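Local atomic coordinates of putative sarcosine dimethylglycine methyltransferase (Galdieria sulphuraria, PDB entry 2O57), a protein that probably transfers methyl groups from S-adenosylmethionine to sarcosine and dimethylglycine. Residues E43-G48 with V239-K244; G78-Q83 with R102-S107; K168-C173 with S219-C224. One frame throughout, in Å; residues are numbered along the deposited sequence.

Contact 1 of 3, residues E43-G48 with V239-K244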
loop_
_atom_site.group_PDB
_atom_site.type_symbol
_atom_site.label_atom_id
_atom_site.label_comp_id
_atom_site.label_asym_id
_atom_site.label_seq_id
_atom_site.Cartn_x
_atom_site.Cartn_y
_atom_site.Cartn_z
ATOM N N GLU A 43 -3.507 -24.518 3.552
ATOM C CA GLU A 43 -3.772 -23.119 3.904
ATOM C C GLU A 43 -2.730 -22.301 3.157
ATOM O O GLU A 43 -1.568 -22.167 3.606
ATOM C CB GLU A 43 -3.701 -22.896 5.408
ATOM C CG GLU A 43 -4.127 -21.501 5.828
ATOM C CD GLU A 43 -3.792 -21.180 7.299
ATOM O OE1 GLU A 43 -3.484 -22.118 8.056
ATOM O OE2 GLU A 43 -3.804 -19.978 7.680
ATOM N N ASP A 44 -3.150 -21.787 2.001
ATOM C CA ASP A 44 -2.230 -21.257 0.992
ATOM C C ASP A 44 -1.378 -20.102 1.498
ATOM O O ASP A 44 -1.889 -19.227 2.195
ATOM C CB ASP A 44 -3.005 -20.791 -0.225
ATOM C CG ASP A 44 -3.828 -21.889 -0.839
ATOM O OD1 ASP A 44 -3.403 -22.468 -1.852
ATOM O OD2 ASP A 44 -4.892 -22.176 -0.309
ATOM N N ILE A 45 -0.108 -20.139 1.104
ATOM C CA ILE A 45 0.899 -19.084 1.290
ATOM C C ILE A 45 1.026 -18.152 0.076
ATOM O O ILE A 45 1.146 -18.603 -1.087
ATOM C CB ILE A 45 2.300 -19.745 1.559
ATOM C CG1 ILE A 45 2.244 -20.638 2.801
ATOM C CG2 ILE A 45 3.478 -18.682 1.632
ATOM C CD1 ILE A 45 1.934 -19.873 4.150
ATOM N N HIS A 46 1.104 -16.853 0.353
ATOM C CA HIS A 46 1.413 -15.862 -0.665
ATOM C C HIS A 46 2.437 -14.914 -0.049
ATOM O O HIS A 46 2.783 -15.075 1.134
ATOM C CB HIS A 46 0.158 -15.078 -1.110
ATOM C CG HIS A 46 -0.973 -15.966 -1.542
ATOM N ND1 HIS A 46 -1.937 -16.409 -0.664
ATOM C CD2 HIS A 46 -1.242 -16.555 -2.732
ATOM C CE1 HIS A 46 -2.784 -17.200 -1.303
ATOM N NE2 HIS A 46 -2.383 -17.311 -2.563
ATOM N N VAL A 47 2.915 -13.955 -0.844
ATOM C CA VAL A 47 3.959 -13.038 -0.361
ATOM C C VAL A 47 3.488 -12.382 0.932
ATOM O O VAL A 47 2.400 -11.884 0.984
ATOM C CB VAL A 47 4.392 -12.033 -1.416
ATOM C CG1 VAL A 47 5.473 -11.092 -0.875
ATOM C CG2 VAL A 47 4.948 -12.790 -2.679
ATOM N N GLY A 48 4.320 -12.443 1.973
ATOM C CA GLY A 48 3.950 -12.034 3.309
ATOM C C GLY A 48 4.286 -10.586 3.652
ATOM O O GLY A 48 5.094 -9.946 2.975
ATOM N N VAL A 239 11.588 -9.145 -1.178
ATOM C CA VAL A 239 12.923 -9.568 -0.686
ATOM C C VAL A 239 12.821 -10.461 0.549
ATOM O O VAL A 239 13.418 -11.557 0.570
ATOM C CB VAL A 239 13.861 -8.356 -0.428
ATOM C CG1 VAL A 239 15.155 -8.789 0.332
ATOM C CG2 VAL A 239 14.177 -7.697 -1.742
ATOM N N HIS A 240 12.041 -10.039 1.549
ATOM C CA HIS A 240 11.959 -10.820 2.781
ATOM C C HIS A 240 11.320 -12.172 2.501
ATOM O O HIS A 240 11.785 -13.185 3.018
ATOM C CB HIS A 240 11.104 -10.122 3.820
ATOM C CG HIS A 240 11.701 -8.845 4.319
ATOM N ND1 HIS A 240 10.934 -7.765 4.696
ATOM C CD2 HIS A 240 12.991 -8.480 4.503
ATOM C CE1 HIS A 240 11.727 -6.785 5.097
ATOM N NE2 HIS A 240 12.978 -7.186 4.977
ATOM N N HIS A 241 10.230 -12.155 1.743
ATOM C CA HIS A 241 9.441 -13.368 1.533
ATOM C C HIS A 241 10.249 -14.433 0.798
ATOM O O HIS A 241 10.304 -15.575 1.239
ATOM C CB HIS A 241 8.209 -13.066 0.708
ATOM C CG HIS A 241 7.298 -14.239 0.564
ATOM N ND1 HIS A 241 6.620 -14.794 1.637
ATOM C CD2 HIS A 241 6.985 -14.985 -0.522
ATOM C CE1 HIS A 241 5.888 -15.805 1.199
ATOM N NE2 HIS A 241 6.092 -15.939 -0.107
ATOM N N TYR A 242 10.872 -14.050 -0.314
ATOM C CA TYR A 242 11.651 -15.014 -1.066
ATOM C C TYR A 242 12.930 -15.465 -0.358
ATOM O O TYR A 242 13.276 -16.644 -0.459
ATOM C CB TYR A 242 11.867 -14.536 -2.492
ATOM C CG TYR A 242 10.569 -14.606 -3.259
ATOM C CD1 TYR A 242 9.834 -15.808 -3.308
ATOM C CD2 TYR A 242 10.046 -13.493 -3.886
ATOM C CE1 TYR A 242 8.620 -15.887 -3.993
ATOM C CE2 TYR A 242 8.812 -13.570 -4.586
ATOM C CZ TYR A 242 8.130 -14.745 -4.633
ATOM O OH TYR A 242 6.949 -14.810 -5.326
ATOM N N SER A 243 13.543 -14.566 0.435
ATOM C CA SER A 243 14.660 -14.955 1.322
ATOM C C SER A 243 14.215 -16.003 2.373
ATOM O O SER A 243 14.910 -17.019 2.604
ATOM C CB SER A 243 15.240 -13.705 2.044
ATOM O OG SER A 243 15.779 -12.809 1.088
ATOM N N LYS A 244 13.062 -15.769 3.017
ATOM C CA LYS A 244 12.545 -16.740 3.994
ATOM C C LYS A 244 12.147 -18.076 3.337
ATOM O O LYS A 244 12.404 -19.159 3.893
ATOM C CB LYS A 244 11.327 -16.166 4.722
ATOM C CG LYS A 244 11.622 -14.874 5.539
ATOM C CD LYS A 244 12.338 -15.171 6.808
ATOM C CE LYS A 244 11.427 -15.890 7.771
ATOM N NZ LYS A 244 12.104 -16.186 9.043
#
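Val47 lies against one face of the His241 imidazole through its CA, and this is the tightly packed part of the contact. That CA sits over the centre of the ring, 3.5 Å from the centroid and only 5° off the normal, a CH-pi arrangement made by the backbone carbon. The branches of Val47 extend the cover: CG1 reaches His241 CB at 3.7 Å, while CG2 lies by CD2. A chi1 of -175° sets His241 CG anti to the backbone N, and the CB points toward residues 43-48. Ile45 CG2 meets the ring edge in its plane, 3.8 Å from His241 CE1, and His46 O approaches the same His241 CE1 to 3.2 Å. Gly48 N comes within 3.3 Å of His241 ND1, which is hydrogen-bonded to Tyr50 OH, a bond that helps to fix the ring's rotation. Toward Tyr242 the contact is looser: Tyr242 OH is 3.9 Å from Val47 CG2, and the two side chains cross at about a right angle. His46 points its CB away from the helix, and its side chain touches Asp158. Helix 59-76 also packs on the loop, where Ile45 touches Ile59 and Val47 O accepts a hydrogen bond from Thr66. Helix 262-280 meets helix 235-251, with Trp275 stacked on Tyr242.

Contact 2 of 3, residues G78-Q83 with R102-S107; sequences GVLQRQ and RKFGVS
Leu80 and Phe104 meet at the edge of the Rossmann-like methyltransferase fold, where the loop leading into strand 85-89 passes the turn that joins helix 95-104 to strand 107-112, in a beta-alpha-beta unit. Leu80, the centre of an inverse gamma turn, has CG anti to its carbonyl carbon (chi1 -58°), with CD1 anti to CA (chi2 178°) and over the centre of the Phe104 ring, 3.8 Å from the centroid. The opposite ring face is met near its rim by Lys103 CG. Beyond this pair, Val106 turns CG1 toward the loop backbone, 3.3 Å from Gln81 O. The Arg82 chain bends at chi3 (77°); its CB points away, yet one guanidinium face lies over Phe104 O and Gly105 CA, and Arg82 NH2 is 3.7 Å from Gly105 CA. Gly105, the first residue after helix 95-104, has positive phi. Gln83 N donates a nearly straight 2.9 Å bond to Gly105 O. A water in the plane of the Phe104 ring donates to Leu80 O at 2.6 Å and to Phe104 O at 2.9 Å.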
loop_
_atom_site.group_PDB
_atom_site.type_symbol
_atom_site.label_atom_id
_atom_site.label_comp_id
_atom_site.label_asym_id
_atom_site.label_seq_id
_atom_site.Cartn_x
_atom_site.Cartn_y
_atom_site.Cartn_z
ATOM N N GLY A 78 -16.748 -1.411 1.140
ATOM C CA GLY A 78 -18.147 -1.796 1.336
ATOM C C GLY A 78 -18.624 -3.098 0.713
ATOM O O GLY A 78 -19.745 -3.512 0.984
ATOM N N VAL A 79 -17.776 -3.780 -0.061
ATOM C CA VAL A 79 -18.238 -4.951 -0.843
ATOM C C VAL A 79 -18.357 -6.240 -0.038
ATOM O O VAL A 79 -19.043 -7.184 -0.488
ATOM C CB VAL A 79 -17.390 -5.255 -2.116
ATOM C CG1 VAL A 79 -17.529 -4.117 -3.175
ATOM C CG2 VAL A 79 -15.914 -5.559 -1.767
ATOM N N LEU A 80 -17.756 -6.293 1.147
ATOM C CA LEU A 80 -17.698 -7.563 1.897
ATOM C C LEU A 80 -18.887 -7.755 2.877
ATOM O O LEU A 80 -18.739 -8.074 4.061
ATOM C CB LEU A 80 -16.302 -7.795 2.527
ATOM C CG LEU A 80 -15.064 -7.829 1.584
ATOM C CD1 LEU A 80 -13.739 -8.027 2.382
ATOM C CD2 LEU A 80 -15.221 -8.930 0.578
ATOM N N GLN A 81 -20.084 -7.535 2.352
ATOM C CA GLN A 81 -21.320 -7.733 3.102
ATOM C C GLN A 81 -21.582 -9.236 3.216
ATOM O O GLN A 81 -21.100 -10.017 2.389
ATOM C CB GLN A 81 -22.479 -7.018 2.383
ATOM C CG GLN A 81 -22.232 -5.523 2.115
ATOM C CD GLN A 81 -22.147 -4.702 3.403
ATOM O OE1 GLN A 81 -22.879 -4.964 4.369
ATOM N NE2 GLN A 81 -21.269 -3.691 3.420
ATOM N N ARG A 82 -22.332 -9.648 4.241
ATOM C CA ARG A 82 -22.805 -11.020 4.337
ATOM C C ARG A 82 -23.535 -11.375 3.053
ATOM O O ARG A 82 -24.306 -10.570 2.530
ATOM C CB ARG A 82 -23.786 -11.189 5.506
ATOM C CG ARG A 82 -23.212 -10.789 6.854
ATOM C CD ARG A 82 -23.960 -11.470 8.010
ATOM N NE ARG A 82 -23.558 -12.872 8.147
ATOM C CZ ARG A 82 -22.345 -13.276 8.542
ATOM N NH1 ARG A 82 -21.389 -12.390 8.834
ATOM N NH2 ARG A 82 -22.080 -14.575 8.635
ATOM N N GLN A 83 -23.266 -12.575 2.544
ATOM C CA GLN A 83 -23.859 -13.060 1.287
ATOM C C GLN A 83 -23.424 -12.343 -0.031
ATOM O O GLN A 83 -23.919 -12.686 -1.117
ATOM C CB GLN A 83 -25.391 -13.144 1.398
ATOM C CG GLN A 83 -25.885 -14.092 2.512
ATOM C CD GLN A 83 -27.396 -14.319 2.447
ATOM O OE1 GLN A 83 -27.861 -15.459 2.372
ATOM N NE2 GLN A 83 -28.165 -13.235 2.466
ATOM N N ARG A 102 -15.289 -17.443 6.575
ATOM C CA ARG A 102 -15.372 -17.451 8.052
ATOM C C ARG A 102 -15.404 -16.018 8.615
ATOM O O ARG A 102 -16.071 -15.764 9.620
ATOM C CB ARG A 102 -14.210 -18.231 8.729
ATOM C CG ARG A 102 -14.018 -19.717 8.322
ATOM C CD ARG A 102 -12.812 -20.315 9.080
ATOM N NE ARG A 102 -12.353 -21.632 8.609
ATOM C CZ ARG A 102 -12.958 -22.759 8.957
ATOM N NH1 ARG A 102 -14.020 -22.697 9.744
ATOM N NH2 ARG A 102 -12.517 -23.938 8.539
ATOM N N LYS A 103 -14.691 -15.090 7.976
ATOM C CA LYS A 103 -14.541 -13.741 8.540
ATOM C C LYS A 103 -15.733 -12.818 8.212
ATOM O O LYS A 103 -16.218 -12.107 9.085
ATOM C CB LYS A 103 -13.217 -13.089 8.094
ATOM C CG LYS A 103 -12.917 -11.776 8.820
ATOM C CD LYS A 103 -11.495 -11.352 8.602
ATOM C CE LYS A 103 -11.090 -10.359 9.664
ATOM N NZ LYS A 103 -10.901 -11.109 10.936
ATOM N N PHE A 104 -16.209 -12.874 6.970
ATOM C CA PHE A 104 -17.251 -11.957 6.450
ATOM C C PHE A 104 -18.605 -12.618 6.132
ATOM O O PHE A 104 -19.603 -11.922 5.934
ATOM C CB PHE A 104 -16.721 -11.233 5.191
ATOM C CG PHE A 104 -15.537 -10.363 5.462
ATOM C CD1 PHE A 104 -15.710 -9.079 6.000
ATOM C CD2 PHE A 104 -14.237 -10.836 5.224
ATOM C CE1 PHE A 104 -14.607 -8.267 6.271
ATOM C CE2 PHE A 104 -13.111 -10.030 5.488
ATOM C CZ PHE A 104 -13.291 -8.750 6.026
ATOM N N GLY A 105 -18.661 -13.945 6.084
ATOM C CA GLY A 105 -19.893 -14.621 5.684
ATOM C C GLY A 105 -20.313 -14.349 4.236
ATOM O O GLY A 105 -21.498 -14.431 3.901
ATOM N N VAL A 106 -19.349 -14.017 3.375
ATOM C CA VAL A 106 -19.571 -13.942 1.933
ATOM C C VAL A 106 -19.634 -15.369 1.355
ATOM O O VAL A 106 -19.329 -16.360 2.038
ATOM C CB VAL A 106 -18.383 -13.192 1.204
ATOM C CG1 VAL A 106 -18.364 -11.691 1.525
ATOM C CG2 VAL A 106 -17.019 -13.852 1.538
ATOM N N SER A 107 -19.978 -15.454 0.079
ATOM C CA SER A 107 -19.837 -16.678 -0.699
ATOM C C SER A 107 -18.720 -16.499 -1.730
ATOM O O SER A 107 -18.576 -15.418 -2.315
ATOM C CB SER A 107 -21.156 -16.969 -1.413
ATOM O OG SER A 107 -22.191 -17.220 -0.451
HETATM O O HOH W 1 -19.557 -9.050 6.334
HETATM O O HOH W 2 -24.358 -15.528 -1.659
#

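Contact 3 of 3, residues K168-C173 with S219-C224; sequences KVFQEC and SLAKEC
Two similar first torsions bring Phe170 and Cys224 together: in each the gamma atom lies anti to the carbonyl carbon and beside the backbone N (chi1 -81° for Phe170, -60° for Cys224). Both CB atoms point across the interface, and the ring of Phe170 reaches helix 214-223 while the sulphur of Cys224 reaches helix 166-176. The phenyl ring is met on one face, toward its rim, by the backbone N of Ala221, 4.1 Å above the plane. Two aliphatic groups approach from the same side. Ala221 CB lies 3.9 Å from Phe170 CD1. Leu220 CB approaches Phe170 CD2 obliquely at 3.8 Å, and Leu220 CD1 is close to the same ring carbon; the Leu220 and Phe170 side chains cross at about a right angle.

Cys224, the first residue to leave the helical conformation at the end of its helix, sets SG against the backbone of the partner helix at Phe170 and Gln171. Cys224 SG is 3.6 Å from Gln171 CG and 4.0 Å from Phe170 CB. Cys224 SG is also 3.3 Å from Leu220 O, one turn back in its own helix. Gln171 takes part through its CG, at the more exposed margin of the interface. No hydrogen bond crosses between the two segments; the join rests on van der Waals contact, with the ring and the sulphur as its main elements.

Tyr217, from an earlier turn of helix 214-223, and Phe160 both meet the Phe170 ring edge-to-face. Phe170 and Cys173 touch Met183 of strand 181-190, so helix 166-176 packs on the central sheet with helix 214-223 alongside it.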
loop_
_atom_site.group_PDB
_atom_site.type_symbol
_atom_site.label_atom_id
_atom_site.label_comp_id
_atom_site.label_asym_id
_atom_site.label_seq_id
_atom_site.Cartn_x
_atom_site.Cartn_y
_atom_site.Cartn_z
ATOM N N LYS A 168 -6.684 -9.703 -21.923
ATOM C CA LYS A 168 -7.840 -10.598 -21.825
ATOM C C LYS A 168 -8.264 -10.910 -20.371
ATOM O O LYS A 168 -9.462 -10.927 -20.078
ATOM C CB LYS A 168 -7.591 -11.878 -22.640
ATOM C CG LYS A 168 -8.787 -12.819 -22.733
ATOM C CD LYS A 168 -10.033 -12.132 -23.305
ATOM C CE LYS A 168 -11.130 -13.188 -23.509
ATOM N NZ LYS A 168 -12.382 -12.550 -23.946
ATOM N N VAL A 169 -7.283 -11.102 -19.473
ATOM C CA VAL A 169 -7.524 -11.245 -18.014
ATOM C C VAL A 169 -8.352 -10.074 -17.491
ATOM O O VAL A 169 -9.415 -10.262 -16.907
ATOM C CB VAL A 169 -6.196 -11.335 -17.209
ATOM C CG1 VAL A 169 -6.463 -11.444 -15.688
ATOM C CG2 VAL A 169 -5.360 -12.533 -17.699
ATOM N N PHE A 170 -7.884 -8.866 -17.736
ATOM C CA PHE A 170 -8.613 -7.694 -17.260
ATOM C C PHE A 170 -9.980 -7.531 -17.951
ATOM O O PHE A 170 -10.919 -7.097 -17.319
ATOM C CB PHE A 170 -7.744 -6.420 -17.366
ATOM C CG PHE A 170 -6.777 -6.267 -16.220
ATOM C CD1 PHE A 170 -7.205 -5.725 -14.982
ATOM C CD2 PHE A 170 -5.444 -6.630 -16.373
ATOM C CE1 PHE A 170 -6.312 -5.614 -13.905
ATOM C CE2 PHE A 170 -4.534 -6.491 -15.331
ATOM C CZ PHE A 170 -4.964 -5.988 -14.078
ATOM N N GLN A 171 -10.103 -7.923 -19.227
ATOM C CA GLN A 171 -11.406 -7.853 -19.910
ATOM C C GLN A 171 -12.420 -8.804 -19.220
ATOM O O GLN A 171 -13.603 -8.467 -19.067
ATOM C CB GLN A 171 -11.273 -8.200 -21.407
ATOM C CG GLN A 171 -10.650 -7.068 -22.238
ATOM C CD GLN A 171 -10.359 -7.473 -23.657
ATOM O OE1 GLN A 171 -10.121 -8.644 -23.939
ATOM N NE2 GLN A 171 -10.368 -6.508 -24.563
ATOM N N GLU A 172 -11.968 -10.016 -18.910
ATOM C CA GLU A 172 -12.804 -11.003 -18.221
ATOM C C GLU A 172 -13.163 -10.541 -16.818
ATOM O O GLU A 172 -14.293 -10.711 -16.396
ATOM C CB GLU A 172 -12.129 -12.381 -18.165
ATOM C CG GLU A 172 -12.149 -13.135 -19.512
ATOM C CD GLU A 172 -13.572 -13.479 -19.881
ATOM O OE1 GLU A 172 -14.101 -14.484 -19.362
ATOM O OE2 GLU A 172 -14.183 -12.733 -20.662
ATOM N N CYS A 173 -12.186 -9.977 -16.095
ATOM C CA CYS A 173 -12.463 -9.439 -14.748
ATOM C C CYS A 173 -13.583 -8.389 -14.800
ATOM O O CYS A 173 -14.544 -8.454 -14.006
ATOM C CB CYS A 173 -11.211 -8.882 -14.072
ATOM S SG CYS A 173 -9.996 -10.170 -13.575
ATOM N N SER A 219 -3.294 0.710 -16.721
ATOM C CA SER A 219 -3.646 1.029 -18.104
ATOM C C SER A 219 -4.637 0.016 -18.676
ATOM O O SER A 219 -5.652 0.378 -19.272
ATOM C CB SER A 219 -2.380 1.034 -18.976
ATOM O OG SER A 219 -2.749 1.207 -20.335
ATOM N N LEU A 220 -4.334 -1.265 -18.510
ATOM C CA LEU A 220 -5.240 -2.346 -18.950
ATOM C C LEU A 220 -6.569 -2.267 -18.224
ATOM O O LEU A 220 -7.623 -2.329 -18.855
ATOM C CB LEU A 220 -4.604 -3.730 -18.739
ATOM C CG LEU A 220 -3.342 -4.068 -19.559
ATOM C CD1 LEU A 220 -2.773 -5.438 -19.110
ATOM C CD2 LEU A 220 -3.660 -4.092 -21.066
ATOM N N ALA A 221 -6.528 -2.131 -16.906
ATOM C CA ALA A 221 -7.772 -2.061 -16.146
ATOM C C ALA A 221 -8.632 -0.868 -16.664
ATOM O O ALA A 221 -9.848 -0.990 -16.828
ATOM C CB ALA A 221 -7.491 -1.892 -14.674
ATOM N N LYS A 222 -7.998 0.275 -16.902
ATOM C CA LYS A 222 -8.746 1.480 -17.307
ATOM C C LYS A 222 -9.419 1.291 -18.647
ATOM O O LYS A 222 -10.559 1.662 -18.817
ATOM C CB LYS A 222 -7.852 2.712 -17.355
ATOM C CG LYS A 222 -8.541 4.007 -17.840
ATOM C CD LYS A 222 -7.524 5.138 -17.849
ATOM C CE LYS A 222 -8.042 6.392 -18.609
ATOM N NZ LYS A 222 -7.157 7.550 -18.293
ATOM N N GLU A 223 -8.688 0.706 -19.589
ATOM C CA GLU A 223 -9.222 0.316 -20.897
ATOM C C GLU A 223 -10.536 -0.507 -20.765
ATOM O O GLU A 223 -11.439 -0.407 -21.610
ATOM C CB GLU A 223 -8.151 -0.535 -21.582
ATOM C CG GLU A 223 -7.961 -0.215 -22.943
ATOM C CD GLU A 223 -7.073 -1.213 -23.619
ATOM O OE1 GLU A 223 -5.842 -1.142 -23.380
ATOM O OE2 GLU A 223 -7.638 -2.040 -24.382
ATOM N N CYS A 224 -10.604 -1.327 -19.709
ATOM C CA CYS A 224 -11.719 -2.238 -19.467
ATOM C C CYS A 224 -12.831 -1.670 -18.581
ATOM O O CYS A 224 -13.727 -2.408 -18.157
ATOM C CB CYS A 224 -11.186 -3.548 -18.868
ATOM S SG CYS A 224 -10.016 -4.356 -19.990
#

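Following the chain from the N terminus, residues 43-48 come first, but their partner on helix 235-251 lies far downstream, so contact 1 closes a loop holding most of the methyltransferase fold. Contacts 2 and 3 both fall within that span, one after the other, and none cross. Contact 2 closes a short loop around helix 95-104 and strand 85-89, the first strand along the chain, which lies inside the sheet. Contact 3 then spans strand 181-190, tying helix 166-176 to helix 214-223. The centres lie about 25 to 27 Å apart, and contacts 1 and 3 sit on opposite sides of the chain's centre. Contact 1 alone joins the N-terminal region to the late helices.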